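IL-4-inducing protein (Schistosoma mansoni, PDB 4EL6) triggers release of interleukin-4 from basophils without antigen, by binding IgE through a crystallin fold. Local coordinates at residues Gln10-Thr15 / Ser39-Phe44; Pro53-Phe58 / Ser88-Cys93. All coordinates share one frame; numbering follows the deposited sequence. Where two conformers were deposited one is given.

How the interactions relate
Both contacts pair neighbouring antiparallel strands of the beta/gamma-crystallin fold, each within its own sheet: interaction 1 joins strands 9-12 and 39-41 of one sheet, interaction 2 joins strands 52-58 and 89-95 of the other. Their centres lie about 13 Å apart. Interaction 2 is the buried one, about 5 Å from the chain centre, with five bridged pairs and 595 Å² buried between the segments, both sides summed; interaction 1, about 9 Å out and only partly buried, has three pairs and 414 Å² on the same reckoning. The sheets meet through apolar side chains, Val42 CG2 lying 3.6 Å from Trp55 CD1. Interaction 1 adds a serine hydroxyl bond to a short ladder; interaction 2 adds Arg92 over the Trp55 indole to a longer one.

Interaction 1. Residues Gln10-Thr15 / Ser39-Phe44; sequences QLYDET and SVCVPF
The Tyr12 ring receives Ser39 O at its edge, in plane, 3.7 Å from CD1, while Cys41 SG approaches obliquely, 3.9 Å from CE1. This is a sulfur-aromatic contact, with SG 66° off the ring normal. Tyr12 CG is anti to its own carbonyl carbon (chi1 -64°), and its side chain shares a face of the sheet with those of Gln10, Ser39 and Cys41. On that face Gln10 OE1 reaches Cys41 CB at 3.4 Å, and the amide end continues to Pro43, whose CG is 4.0 Å from NE2. Tyr21 of strand 21-24 meets the Tyr12 ring with its plane at about 25°, and Cys41 SG is tied to Cys75 by a disulfide.

Between the two faces, Gln10 pairs with Cys41 through two backbone hydrogen bonds. Tyr12 N bonds Ser39 O, but the return bond from Ser39 N is weak. On the other face Leu11 and Val40 lie side by side, CD2 to CG2 4.1 Å, turned toward the core between the two crystallin sheets.

Farther along, Ser39 OG donates to Glu14 O at 2.7 Å, close to the carbonyl plane, and also bonds Glu17 N. One buried hydroxyl thus serves as donor and acceptor at once, fastening the chain around Glu14 and Glu17 to strand 39-41 where the backbone ladder weakens.

Interaction 2. Residues Pro53-Phe58 / Ser88-Cys93; sequences PYWYLF and SSIKRC
Tyr56 and Lys91 exchange two backbone hydrogen bonds, Lys91 N to Tyr56 O at 2.8 Å and Tyr56 N to Lys91 O at 2.9 Å, both near the acceptor's carbonyl plane. They sit midway along the antiparallel ladder between strands 52-58 and 89-95, in one sheet of the beta/gamma-crystallin fold. Toward Cys93 the bond geometry becomes less regular: Cys93 N lies nearly in line with the Tyr54 carbonyl, though the bond is bent at the hydrogen, and Tyr54 N stands above the plane of the Cys93 carbonyl, 60° out of it. At the other end Phe58 faces both Ser88 and Ser89 in a classic beta bulge. Phe58 O accepts from Ser88 N at 2.8 Å and only weakly from Ser89 N. Ser89 OG turns to Asn60 O and Tyr63 N, which ties it to the loop after strand 52-58.

On the face with Tyr56, Phe58 and Lys91, Cys93 SG lies at the edge of the Tyr56 ring, 3.9 Å from CD2, and is bonded to Cys103. Tyr54 CE1 covers part of one face of that ring, and Phe58 takes Ser89 O in plane at its edge.

The opposite face carries Trp55, Leu57, Ile90 and Arg92; the first three touch Leu9 of the other sheet. Trp55 NE1 bonds Tyr7 O, and Ile90 CG2 touches the indole edge at CE3, 3.5 Å away. Arg92 CG is anti to the backbone N (chi1 180°), and the extended chain crosses the indole to reach Tyr25 O through NH1. Its CB makes a CH-pi contact 3.7 Å from the centroid of the Trp55 six-membered ring, 18° off the normal.

Interaction 1. Residues Gln10-Thr15 / Ser39-Phe44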
loop_
_atom_site.group_PDB
_atom_site.type_symbol
_atom_site.label_atom_id
_atom_site.label_comp_id
_atom_site.label_asym_id
_atom_site.label_seq_id
_atom_site.Cartn_x
_atom_site.Cartn_y
_atom_site.Cartn_z
ATOM N N GLN A 10 6.311 -2.177 -0.444
ATOM C CA GLN A 10 6.980 -2.721 -1.614
ATOM C C GLN A 10 6.042 -2.974 -2.768
ATOM O O GLN A 10 5.027 -3.621 -2.558
ATOM C CB GLN A 10 7.710 -4.032 -1.253
ATOM C CG GLN A 10 8.770 -3.908 -0.136
ATOM C CD GLN A 10 9.077 -5.260 0.483
ATOM O OE1 GLN A 10 8.201 -6.106 0.594
ATOM N NE2 GLN A 10 10.315 -5.455 0.920
ATOM N N LEU A 11 6.333 -2.406 -3.958
ATOM C CA LEU A 11 5.492 -2.504 -5.094
ATOM C C LEU A 11 6.292 -3.189 -6.204
ATOM O O LEU A 11 7.354 -2.677 -6.640
ATOM C CB LEU A 11 5.029 -1.139 -5.582
ATOM C CG LEU A 11 4.239 -0.477 -4.482
ATOM C CD1 LEU A 11 5.161 0.556 -3.879
ATOM C CD2 LEU A 11 2.917 0.040 -4.923
ATOM N N TYR A 12 5.831 -4.349 -6.598
ATOM C CA TYR A 12 6.552 -5.183 -7.583
ATOM C C TYR A 12 5.924 -5.096 -8.923
ATOM O O TYR A 12 4.696 -5.064 -9.019
ATOM C CB TYR A 12 6.514 -6.675 -7.143
ATOM C CG TYR A 12 7.234 -6.918 -5.866
ATOM C CD1 TYR A 12 6.578 -6.776 -4.650
ATOM C CD2 TYR A 12 8.592 -7.269 -5.849
ATOM C CE1 TYR A 12 7.218 -7.019 -3.447
ATOM C CE2 TYR A 12 9.227 -7.498 -4.630
ATOM C CZ TYR A 12 8.531 -7.347 -3.440
ATOM O OH TYR A 12 9.134 -7.557 -2.233
ATOM N N ASP A 13 6.755 -5.142 -9.961
ATOM C CA ASP A 13 6.268 -5.071 -11.337
ATOM C C ASP A 13 5.378 -6.277 -11.680
ATOM O O ASP A 13 4.381 -6.155 -12.383
ATOM C CB ASP A 13 7.449 -5.011 -12.316
ATOM C CG ASP A 13 7.970 -3.597 -12.577
ATOM O OD1 ASP A 13 7.620 -2.618 -11.877
ATOM O OD2 ASP A 13 8.796 -3.487 -13.510
ATOM N N GLU A 14 5.754 -7.450 -11.209
ATOM C CA GLU A 14 5.099 -8.677 -11.606
ATOM C C GLU A 14 4.318 -9.267 -10.448
ATOM O O GLU A 14 4.501 -8.890 -9.284
ATOM C CB GLU A 14 6.128 -9.689 -12.083
ATOM C CG GLU A 14 6.716 -9.357 -13.460
ATOM C CD GLU A 14 7.947 -10.187 -13.686
ATOM O OE1 GLU A 14 7.779 -11.424 -13.712
ATOM O OE2 GLU A 14 9.066 -9.607 -13.764
ATOM N N THR A 15 3.436 -10.185 -10.752
ATOM C CA THR A 15 2.716 -10.866 -9.704
ATOM C C THR A 15 3.651 -11.773 -8.922
ATOM O O THR A 15 4.747 -12.068 -9.345
ATOM C CB THR A 15 1.538 -11.732 -10.259
ATOM O OG1 THR A 15 2.109 -12.651 -11.135
ATOM C CG2 THR A 15 0.446 -10.951 -10.983
ATOM N N SER A 39 2.120 -6.862 -7.767
ATOM C CA SER A 39 1.970 -7.283 -6.405
ATOM C C SER A 39 2.519 -6.232 -5.435
ATOM O O SER A 39 3.310 -5.439 -5.807
ATOM C CB SER A 39 2.605 -8.683 -6.154
ATOM O OG SER A 39 3.905 -8.745 -6.643
ATOM N N VAL A 40 2.078 -6.281 -4.183
ATOM C CA VAL A 40 2.411 -5.291 -3.181
ATOM C C VAL A 40 2.550 -6.014 -1.859
ATOM O O VAL A 40 1.736 -6.863 -1.532
ATOM C CB VAL A 40 1.285 -4.264 -3.059
ATOM C CG1 VAL A 40 1.553 -3.286 -1.978
ATOM C CG2 VAL A 40 1.017 -3.603 -4.409
ATOM N N CYS A 41 3.570 -5.644 -1.080
ATOM C CA CYS A 41 3.772 -6.214 0.235
ATOM C C CYS A 41 4.163 -5.124 1.238
ATOM O O CYS A 41 4.736 -4.105 0.896
ATOM C CB CYS A 41 4.961 -7.131 0.218
ATOM S SG CYS A 41 4.776 -8.583 -0.864
ATOM N N VAL A 42 3.988 -5.469 2.502
ATOM C CA VAL A 42 4.525 -4.749 3.638
ATOM C C VAL A 42 5.321 -5.748 4.474
ATOM O O VAL A 42 4.810 -6.812 4.806
ATOM C CB VAL A 42 3.425 -4.155 4.522
ATOM C CG1 VAL A 42 4.069 -3.380 5.658
ATOM C CG2 VAL A 42 2.452 -3.302 3.716
ATOM N N PRO A 43 6.558 -5.419 4.763
ATOM C CA PRO A 43 7.395 -6.362 5.541
ATOM C C PRO A 43 6.832 -6.669 6.929
ATOM O O PRO A 43 6.098 -5.869 7.542
ATOM C CB PRO A 43 8.753 -5.661 5.611
ATOM C CG PRO A 43 8.766 -4.675 4.535
ATOM C CD PRO A 43 7.332 -4.275 4.250
ATOM N N PHE A 44 7.211 -7.852 7.441
ATOM C CA PHE A 44 6.916 -8.223 8.764
ATOM C C PHE A 44 7.733 -7.382 9.716
ATOM O O PHE A 44 8.812 -6.983 9.381
ATOM C CB PHE A 44 7.253 -9.695 8.956
ATOM C CG PHE A 44 6.112 -10.610 8.628
ATOM C CD1 PHE A 44 5.067 -10.756 9.525
ATOM C CD2 PHE A 44 6.088 -11.343 7.427
ATOM C CE1 PHE A 44 4.013 -11.616 9.231
ATOM C CE2 PHE A 44 5.057 -12.241 7.140
ATOM C CZ PHE A 44 4.005 -12.370 8.031
#

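Interaction 2. Residues Pro53-Phe58 / Ser88-Cys93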
loop_
_atom_site.group_PDB
_atom_site.type_symbol
_atom_site.label_atom_id
_atom_site.label_comp_id
_atom_site.label_asym_id
_atom_site.label_seq_id
_atom_site.Cartn_x
_atom_site.Cartn_y
_atom_site.Cartn_z
ATOM N N PRO A 53 3.598 -0.989 11.026
ATOM C CA PRO A 53 3.144 -0.184 9.904
ATOM C C PRO A 53 1.852 -0.724 9.305
ATOM O O PRO A 53 1.544 -1.929 9.383
ATOM C CB PRO A 53 4.260 -0.304 8.900
ATOM C CG PRO A 53 4.969 -1.562 9.251
ATOM C CD PRO A 53 4.845 -1.692 10.727
ATOM N N TYR A 54 1.028 0.201 8.799
ATOM C CA TYR A 54 -0.192 -0.192 8.082
ATOM C C TYR A 54 -0.323 0.774 6.926
ATOM O O TYR A 54 -0.156 1.961 7.136
ATOM C CB TYR A 54 -1.459 -0.138 8.970
ATOM C CG TYR A 54 -2.626 -0.850 8.332
ATOM C CD1 TYR A 54 -3.458 -0.199 7.419
ATOM C CD2 TYR A 54 -2.926 -2.149 8.640
ATOM C CE1 TYR A 54 -4.477 -0.841 6.783
ATOM C CE2 TYR A 54 -3.965 -2.818 8.031
ATOM C CZ TYR A 54 -4.770 -2.137 7.112
ATOM O OH TYR A 54 -5.774 -2.784 6.491
ATOM N N TRP A 55 -0.602 0.275 5.714
ATOM C CA TRP A 55 -0.607 1.132 4.539
ATOM C C TRP A 55 -1.956 1.118 3.853
ATOM O O TRP A 55 -2.556 0.065 3.699
ATOM C CB TRP A 55 0.457 0.688 3.568
ATOM C CG TRP A 55 1.876 0.892 4.031
ATOM C CD1 TRP A 55 2.638 0.082 4.885
ATOM C CD2 TRP A 55 2.710 1.999 3.683
ATOM N NE1 TRP A 55 3.909 0.641 5.075
ATOM C CE2 TRP A 55 4.012 1.769 4.332
ATOM C CE3 TRP A 55 2.555 3.127 2.842
ATOM C CZ2 TRP A 55 5.061 2.634 4.119
ATOM C CZ3 TRP A 55 3.660 3.968 2.655
ATOM C CH2 TRP A 55 4.860 3.704 3.318
ATOM N N TYR A 56 -2.467 2.285 3.459
ATOM C CA TYR A 56 -3.648 2.392 2.614
ATOM C C TYR A 56 -3.284 2.861 1.214
ATOM O O TYR A 56 -2.538 3.847 0.996
ATOM C CB TYR A 56 -4.622 3.387 3.236
ATOM C CG TYR A 56 -5.413 2.822 4.388
ATOM C CD1 TYR A 56 -6.280 1.762 4.173
ATOM C CD2 TYR A 56 -5.265 3.335 5.686
ATOM C CE1 TYR A 56 -7.026 1.245 5.226
ATOM C CE2 TYR A 56 -5.988 2.761 6.721
ATOM C CZ TYR A 56 -6.894 1.791 6.440
ATOM O OH TYR A 56 -7.624 1.253 7.492
ATOM N N LEU A 57 -3.813 2.145 0.233
ATOM C CA LEU A 57 -3.693 2.500 -1.187
ATOM C C LEU A 57 -5.043 2.937 -1.710
ATOM O O LEU A 57 -6.058 2.330 -1.351
ATOM C CB LEU A 57 -3.297 1.290 -2.025
ATOM C CG LEU A 57 -2.245 0.386 -1.478
ATOM C CD1 LEU A 57 -1.892 -0.777 -2.380
ATOM C CD2 LEU A 57 -1.046 1.123 -1.187
ATOM N N PHE A 58 -5.083 4.005 -2.502
ATOM C CA PHE A 58 -6.268 4.616 -2.964
ATOM C C PHE A 58 -6.285 4.752 -4.472
ATOM O O PHE A 58 -5.218 4.993 -5.082
ATOM C CB PHE A 58 -6.320 6.068 -2.415
ATOM C CG PHE A 58 -6.414 6.133 -0.933
ATOM C CD1 PHE A 58 -5.251 6.134 -0.162
ATOM C CD2 PHE A 58 -7.668 6.246 -0.276
ATOM C CE1 PHE A 58 -5.326 6.263 1.206
ATOM C CE2 PHE A 58 -7.733 6.324 1.099
ATOM C CZ PHE A 58 -6.575 6.283 1.843
ATOM N N SER A 88 -3.388 5.829 -7.062
ATOM C CA SER A 88 -3.257 7.283 -7.223
ATOM C C SER A 88 -2.745 7.994 -5.991
ATOM O O SER A 88 -2.290 9.121 -6.127
ATOM C CB SER A 88 -4.540 7.950 -7.727
ATOM O OG SER A 88 -4.743 7.616 -9.072
ATOM N N SER A 89 -2.882 7.402 -4.809
ATOM C CA SER A 89 -2.263 7.975 -3.577
ATOM C C SER A 89 -2.057 6.860 -2.587
ATOM O O SER A 89 -2.721 5.789 -2.608
ATOM C CB SER A 89 -3.039 9.148 -3.005
ATOM O OG SER A 89 -4.397 8.849 -2.611
ATOM N N ILE A 90 -1.192 7.097 -1.637
ATOM C CA ILE A 90 -0.814 6.078 -0.710
ATOM C C ILE A 90 -0.653 6.756 0.638
ATOM O O ILE A 90 0.089 7.770 0.720
ATOM C CB ILE A 90 0.563 5.430 -1.087
ATOM C CG1 ILE A 90 0.504 4.696 -2.479
ATOM C CG2 ILE A 90 1.016 4.525 0.055
ATOM C CD1 ILE A 90 1.855 4.288 -3.005
ATOM N N LYS A 91 -1.232 6.187 1.690
ATOM C CA LYS A 91 -1.078 6.740 3.057
ATOM C C LYS A 91 -0.395 5.736 3.975
ATOM O O LYS A 91 -0.750 4.591 3.982
ATOM C CB LYS A 91 -2.359 7.194 3.670
ATOM C CG LYS A 91 -2.143 7.997 4.939
ATOM C CD LYS A 91 -3.431 8.599 5.470
ATOM C CE LYS A 91 -3.654 9.953 4.814
ATOM N NZ LYS A 91 -4.576 10.818 5.594
ATOM N N ARG A 92 0.651 6.189 4.630
ATOM C CA ARG A 92 1.354 5.410 5.646
ATOM C C ARG A 92 0.793 5.702 7.029
ATOM O O ARG A 92 0.647 6.869 7.437
ATOM C CB ARG A 92 2.851 5.718 5.632
ATOM C CG ARG A 92 3.678 4.938 6.678
ATOM C CD ARG A 92 5.167 5.308 6.657
ATOM N NE ARG A 92 5.831 4.714 7.794
ATOM C CZ ARG A 92 7.097 4.958 8.141
ATOM N NH1 ARG A 92 7.881 5.754 7.409
ATOM N NH2 ARG A 92 7.586 4.407 9.254
ATOM N N CYS A 93 0.376 4.621 7.689
ATOM C CA CYS A 93 -0.217 4.703 8.979
ATOM C C CYS A 93 0.407 3.749 9.984
ATOM O O CYS A 93 1.402 3.056 9.715
ATOM C CB CYS A 93 -1.690 4.382 8.824
ATOM S SG CYS A 93 -2.506 5.413 7.546
#